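Local atomic coordinates of HP0958 (Helicobacter pylori, PDB entry 3NA7), a protein that probably takes part in flagellar biogenesis, as an export chaperone and post-transcriptional regulator built from a coiled-coil hairpin and a zinc ribbon. Residues Ile193-Cys204 with Cys225-Glu235. Sequence-based numbering, arbitrary orientation.
Sequences IVTIKKQACGGC and CPYCGRILYAE. With ZN (zinc ion), chain B.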
loop_
_atom_site.group_PDB
_atom_site.type_symbol
_atom_site.label_atom_id
_atom_site.label_comp_id
_atom_site.label_asym_id
_atom_site.label_seq_id
_atom_site.Cartn_x
_atom_site.Cartn_y
_atom_site.Cartn_z
ATOM N N ILE A 193 -13.390 25.746 12.940
ATOM C CA ILE A 193 -13.386 26.716 14.034
ATOM C C ILE A 193 -12.048 26.693 14.747
ATOM O O ILE A 193 -11.641 25.664 15.275
ATOM C CB ILE A 193 -14.488 26.415 15.063
ATOM C CG1 ILE A 193 -15.848 26.333 14.380
ATOM C CG2 ILE A 193 -14.491 27.460 16.197
ATOM C CD1 ILE A 193 -16.912 25.723 15.279
ATOM N N VAL A 194 -11.375 27.836 14.782
ATOM C CA VAL A 194 -10.039 27.911 15.374
ATOM C C VAL A 194 -9.886 29.037 16.399
ATOM O O VAL A 194 -10.560 30.061 16.305
ATOM C CB VAL A 194 -8.960 28.000 14.293
ATOM C CG1 VAL A 194 -8.804 26.630 13.600
ATOM C CG2 VAL A 194 -9.282 29.123 13.278
ATOM N N THR A 195 -9.007 28.831 17.378
ATOM C CA THR A 195 -8.677 29.865 18.357
ATOM C C THR A 195 -7.578 30.777 17.807
ATOM O O THR A 195 -6.824 30.370 16.933
ATOM C CB THR A 195 -8.206 29.244 19.677
ATOM O OG1 THR A 195 -6.880 28.727 19.515
ATOM C CG2 THR A 195 -9.137 28.110 20.110
ATOM N N ILE A 196 -7.489 32.008 18.302
ATOM C CA ILE A 196 -6.359 32.867 17.940
ATOM C C ILE A 196 -5.157 32.492 18.806
ATOM O O ILE A 196 -5.276 32.424 20.028
ATOM C CB ILE A 196 -6.654 34.375 18.134
ATOM C CG1 ILE A 196 -7.773 34.840 17.210
ATOM C CG2 ILE A 196 -5.381 35.212 17.903
ATOM C CD1 ILE A 196 -8.156 36.305 17.378
ATOM N N LYS A 197 -4.014 32.238 18.166
ATOM C CA LYS A 197 -2.746 32.017 18.874
ATOM C C LYS A 197 -1.755 33.062 18.392
ATOM O O LYS A 197 -1.747 33.408 17.207
ATOM C CB LYS A 197 -2.205 30.608 18.623
ATOM C CG LYS A 197 -3.105 29.485 19.151
ATOM C CD LYS A 197 -2.894 28.209 18.345
ATOM C CE LYS A 197 -4.125 27.320 18.375
ATOM N NZ LYS A 197 -4.287 26.551 17.105
ATOM N N LYS A 198 -0.922 33.559 19.305
ATOM C CA LYS A 198 -0.132 34.770 19.057
ATOM C C LYS A 198 -1.092 35.902 18.657
ATOM O O LYS A 198 -1.926 36.348 19.456
ATOM C CB LYS A 198 0.930 34.549 17.963
ATOM C CG LYS A 198 2.044 33.564 18.312
ATOM C CD LYS A 198 3.122 33.564 17.219
ATOM C CE LYS A 198 4.430 32.918 17.688
ATOM N NZ LYS A 198 4.394 31.435 17.579
ATOM N N GLN A 199 -0.985 36.338 17.410
ATOM C CA GLN A 199 -1.899 37.319 16.841
ATOM C C GLN A 199 -2.263 36.866 15.426
ATOM O O GLN A 199 -2.618 37.675 14.566
ATOM C CB GLN A 199 -1.231 38.696 16.823
ATOM C CG GLN A 199 -2.171 39.877 16.631
ATOM C CD GLN A 199 -1.454 41.223 16.704
ATOM O OE1 GLN A 199 -0.554 41.423 17.529
ATOM N NE2 GLN A 199 -1.870 42.158 15.854
ATOM N N ALA A 200 -2.178 35.560 15.190
ATOM C CA ALA A 200 -2.425 35.011 13.858
ATOM C C ALA A 200 -3.608 34.035 13.855
ATOM O O ALA A 200 -3.966 33.478 14.899
ATOM C CB ALA A 200 -1.163 34.336 13.330
ATOM N N CYS A 201 -4.202 33.821 12.683
ATOM C CA CYS A 201 -5.307 32.873 12.565
ATOM C C CYS A 201 -4.791 31.504 13.001
ATOM O O CYS A 201 -3.762 31.075 12.513
ATOM C CB CYS A 201 -5.808 32.825 11.116
ATOM S SG CYS A 201 -7.041 31.514 10.684
ATOM N N GLY A 202 -5.486 30.835 13.921
ATOM C CA GLY A 202 -5.125 29.473 14.319
ATOM C C GLY A 202 -5.259 28.421 13.217
ATOM O O GLY A 202 -4.955 27.238 13.435
ATOM N N GLY A 203 -5.724 28.851 12.043
ATOM C CA GLY A 203 -5.963 27.975 10.896
ATOM C C GLY A 203 -5.056 28.240 9.709
ATOM O O GLY A 203 -4.562 27.307 9.113
ATOM N N CYS A 204 -4.841 29.506 9.343
ATOM C CA CYS A 204 -3.857 29.817 8.284
ATOM C C CYS A 204 -2.537 30.440 8.772
ATOM O O CYS A 204 -1.587 30.538 8.004
ATOM C CB CYS A 204 -4.484 30.670 7.174
ATOM S SG CYS A 204 -4.903 32.340 7.662
ATOM N N CYS A 225 -11.812 34.665 9.825
ATOM C CA CYS A 225 -10.516 35.132 9.396
ATOM C C CYS A 225 -10.622 35.739 8.005
ATOM O O CYS A 225 -11.245 35.164 7.124
ATOM C CB CYS A 225 -9.496 33.992 9.393
ATOM S SG CYS A 225 -7.998 34.442 8.508
ATOM N N PRO A 226 -9.982 36.896 7.799
ATOM C CA PRO A 226 -10.093 37.557 6.499
ATOM C C PRO A 226 -9.182 36.957 5.420
ATOM O O PRO A 226 -9.322 37.288 4.240
ATOM C CB PRO A 226 -9.697 39.001 6.816
ATOM C CG PRO A 226 -8.717 38.869 7.953
ATOM C CD PRO A 226 -9.207 37.692 8.772
ATOM N N TYR A 227 -8.254 36.084 5.813
ATOM C CA TYR A 227 -7.368 35.439 4.836
ATOM C C TYR A 227 -7.902 34.112 4.328
ATOM O O TYR A 227 -7.741 33.797 3.139
ATOM C CB TYR A 227 -5.955 35.267 5.387
ATOM C CG TYR A 227 -5.468 36.452 6.195
ATOM C CD1 TYR A 227 -5.361 37.724 5.619
ATOM C CD2 TYR A 227 -5.134 36.310 7.532
ATOM C CE1 TYR A 227 -4.923 38.823 6.362
ATOM C CE2 TYR A 227 -4.688 37.405 8.285
ATOM C CZ TYR A 227 -4.579 38.653 7.693
ATOM O OH TYR A 227 -4.129 39.732 8.430
ATOM N N CYS A 228 -8.559 33.336 5.191
ATOM C CA CYS A 228 -8.985 31.989 4.774
ATOM C C CYS A 228 -10.454 31.646 4.984
ATOM O O CYS A 228 -10.936 30.692 4.400
ATOM C CB CYS A 228 -8.133 30.916 5.453
ATOM S SG CYS A 228 -8.494 30.872 7.180
ATOM N N GLY A 229 -11.155 32.392 5.825
ATOM C CA GLY A 229 -12.611 32.248 5.923
ATOM C C GLY A 229 -13.076 31.480 7.147
ATOM O O GLY A 229 -14.268 31.409 7.419
ATOM N N ARG A 230 -12.131 30.902 7.887
ATOM C CA ARG A 230 -12.451 30.149 9.095
ATOM C C ARG A 230 -13.136 31.012 10.173
ATOM O O ARG A 230 -12.974 32.236 10.198
ATOM C CB ARG A 230 -11.162 29.527 9.650
ATOM C CG ARG A 230 -10.575 28.439 8.758
ATOM C CD ARG A 230 -9.270 27.906 9.320
ATOM N NE ARG A 230 -8.857 26.680 8.647
ATOM C CZ ARG A 230 -8.003 26.640 7.628
ATOM N NH1 ARG A 230 -7.447 27.756 7.167
ATOM N NH2 ARG A 230 -7.681 25.482 7.081
ATOM N N ILE A 231 -13.893 30.360 11.056
ATOM C CA ILE A 231 -14.418 30.996 12.249
ATOM C C ILE A 231 -13.316 31.098 13.321
ATOM O O ILE A 231 -12.595 30.128 13.573
ATOM C CB ILE A 231 -15.615 30.217 12.821
ATOM C CG1 ILE A 231 -16.774 30.203 11.827
ATOM C CG2 ILE A 231 -16.069 30.820 14.160
ATOM C CD1 ILE A 231 -17.769 29.085 12.093
ATOM N N LEU A 232 -13.209 32.279 13.934
ATOM C CA LEU A 232 -12.197 32.597 14.957
ATOM C C LEU A 232 -12.801 32.959 16.310
ATOM O O LEU A 232 -13.806 33.665 16.382
ATOM C CB LEU A 232 -11.353 33.790 14.507
ATOM C CG LEU A 232 -10.091 33.577 13.681
ATOM C CD1 LEU A 232 -9.539 34.937 13.291
ATOM C CD2 LEU A 232 -9.075 32.780 14.464
ATOM N N TYR A 233 -12.186 32.483 17.384
ATOM C CA TYR A 233 -12.563 32.942 18.718
ATOM C C TYR A 233 -11.400 32.976 19.700
ATOM O O TYR A 233 -10.474 32.176 19.602
ATOM C CB TYR A 233 -13.725 32.119 19.286
ATOM C CG TYR A 233 -13.381 30.729 19.766
ATOM C CD1 TYR A 233 -13.329 30.430 21.131
ATOM C CD2 TYR A 233 -13.137 29.701 18.861
ATOM C CE1 TYR A 233 -13.029 29.133 21.575
ATOM C CE2 TYR A 233 -12.837 28.413 19.290
ATOM C CZ TYR A 233 -12.780 28.131 20.639
ATOM O OH TYR A 233 -12.478 26.843 21.035
ATOM N N ALA A 234 -11.458 33.924 20.629
ATOM C CA ALA A 234 -10.521 33.969 21.747
ATOM C C ALA A 234 -10.989 33.000 22.819
ATOM O O ALA A 234 -12.131 33.082 23.269
ATOM C CB ALA A 234 -10.452 35.360 22.311
ATOM N N GLU A 235 -10.121 32.073 23.216
ATOM C CA GLU A 235 -10.441 31.155 24.310
ATOM C C GLU A 235 -10.782 31.956 25.576
ATOM O O GLU A 235 -9.939 32.127 26.462
ATOM C CB GLU A 235 -9.275 30.184 24.561
ATOM C CG GLU A 235 -9.316 28.895 23.726
ATOM C CD GLU A 235 -10.099 27.765 24.400
ATOM O OE1 GLU A 235 -9.478 26.734 24.741
ATOM O OE2 GLU A 235 -11.328 27.907 24.595
HETATM ZN ZN ZN B . -7.027 32.156 8.662
#
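Leu-232 sends CD2 against Ile-196 CG1 at 3.7 Å, the two side chains crossing at about a right angle. The same methyl meets Val-194 CG2 at 3.9 Å. On the other face of the sheet, Ile-193 CG2 lies 3.6 Å from Tyr-233 CE2. With chi1 at -55°, CG1 lies beside the backbone N and CG2 opposite that N, turned to the ring. Thr-195 CG2 reaches the phenol end of that ring, and helix 4-22 packs on Ile-193 and Tyr-233.

Strands 193-195 and 231-233 run parallel. Val-194 N bonds Ile-231 O at 2.9 Å, almost straight at 176°. Tyr-233 N bonds Val-194 O, and Ile-196 N bonds Tyr-233 O at 3.3 Å.

Beyond the strands lies the C4 zinc ribbon site, with one CxxC pair from each segment. Zinc is bound by the sulfurs of Cys-201, Cys-204, Cys-225 and Cys-228. Each CxxC pair forms a zinc knuckle, in which backbone N-H groups point at the first sulfur: Cys-204 N bonds Cys-201 SG at 3.3 Å, and Tyr-227 N and Cys-228 N bond Cys-225 SG. These bonds probably temper the negative charge on sulfur. Cys-204 SG also sits at the edge of the Tyr-227 ring.

Gly-203 O stands over one face of the Arg-230 guanidinium, 3.5 Å above its plane and toward its rim. Arg-230 NH1 makes a weak bond to Cys-228 SG, while NE bonds Thr-191 OG1.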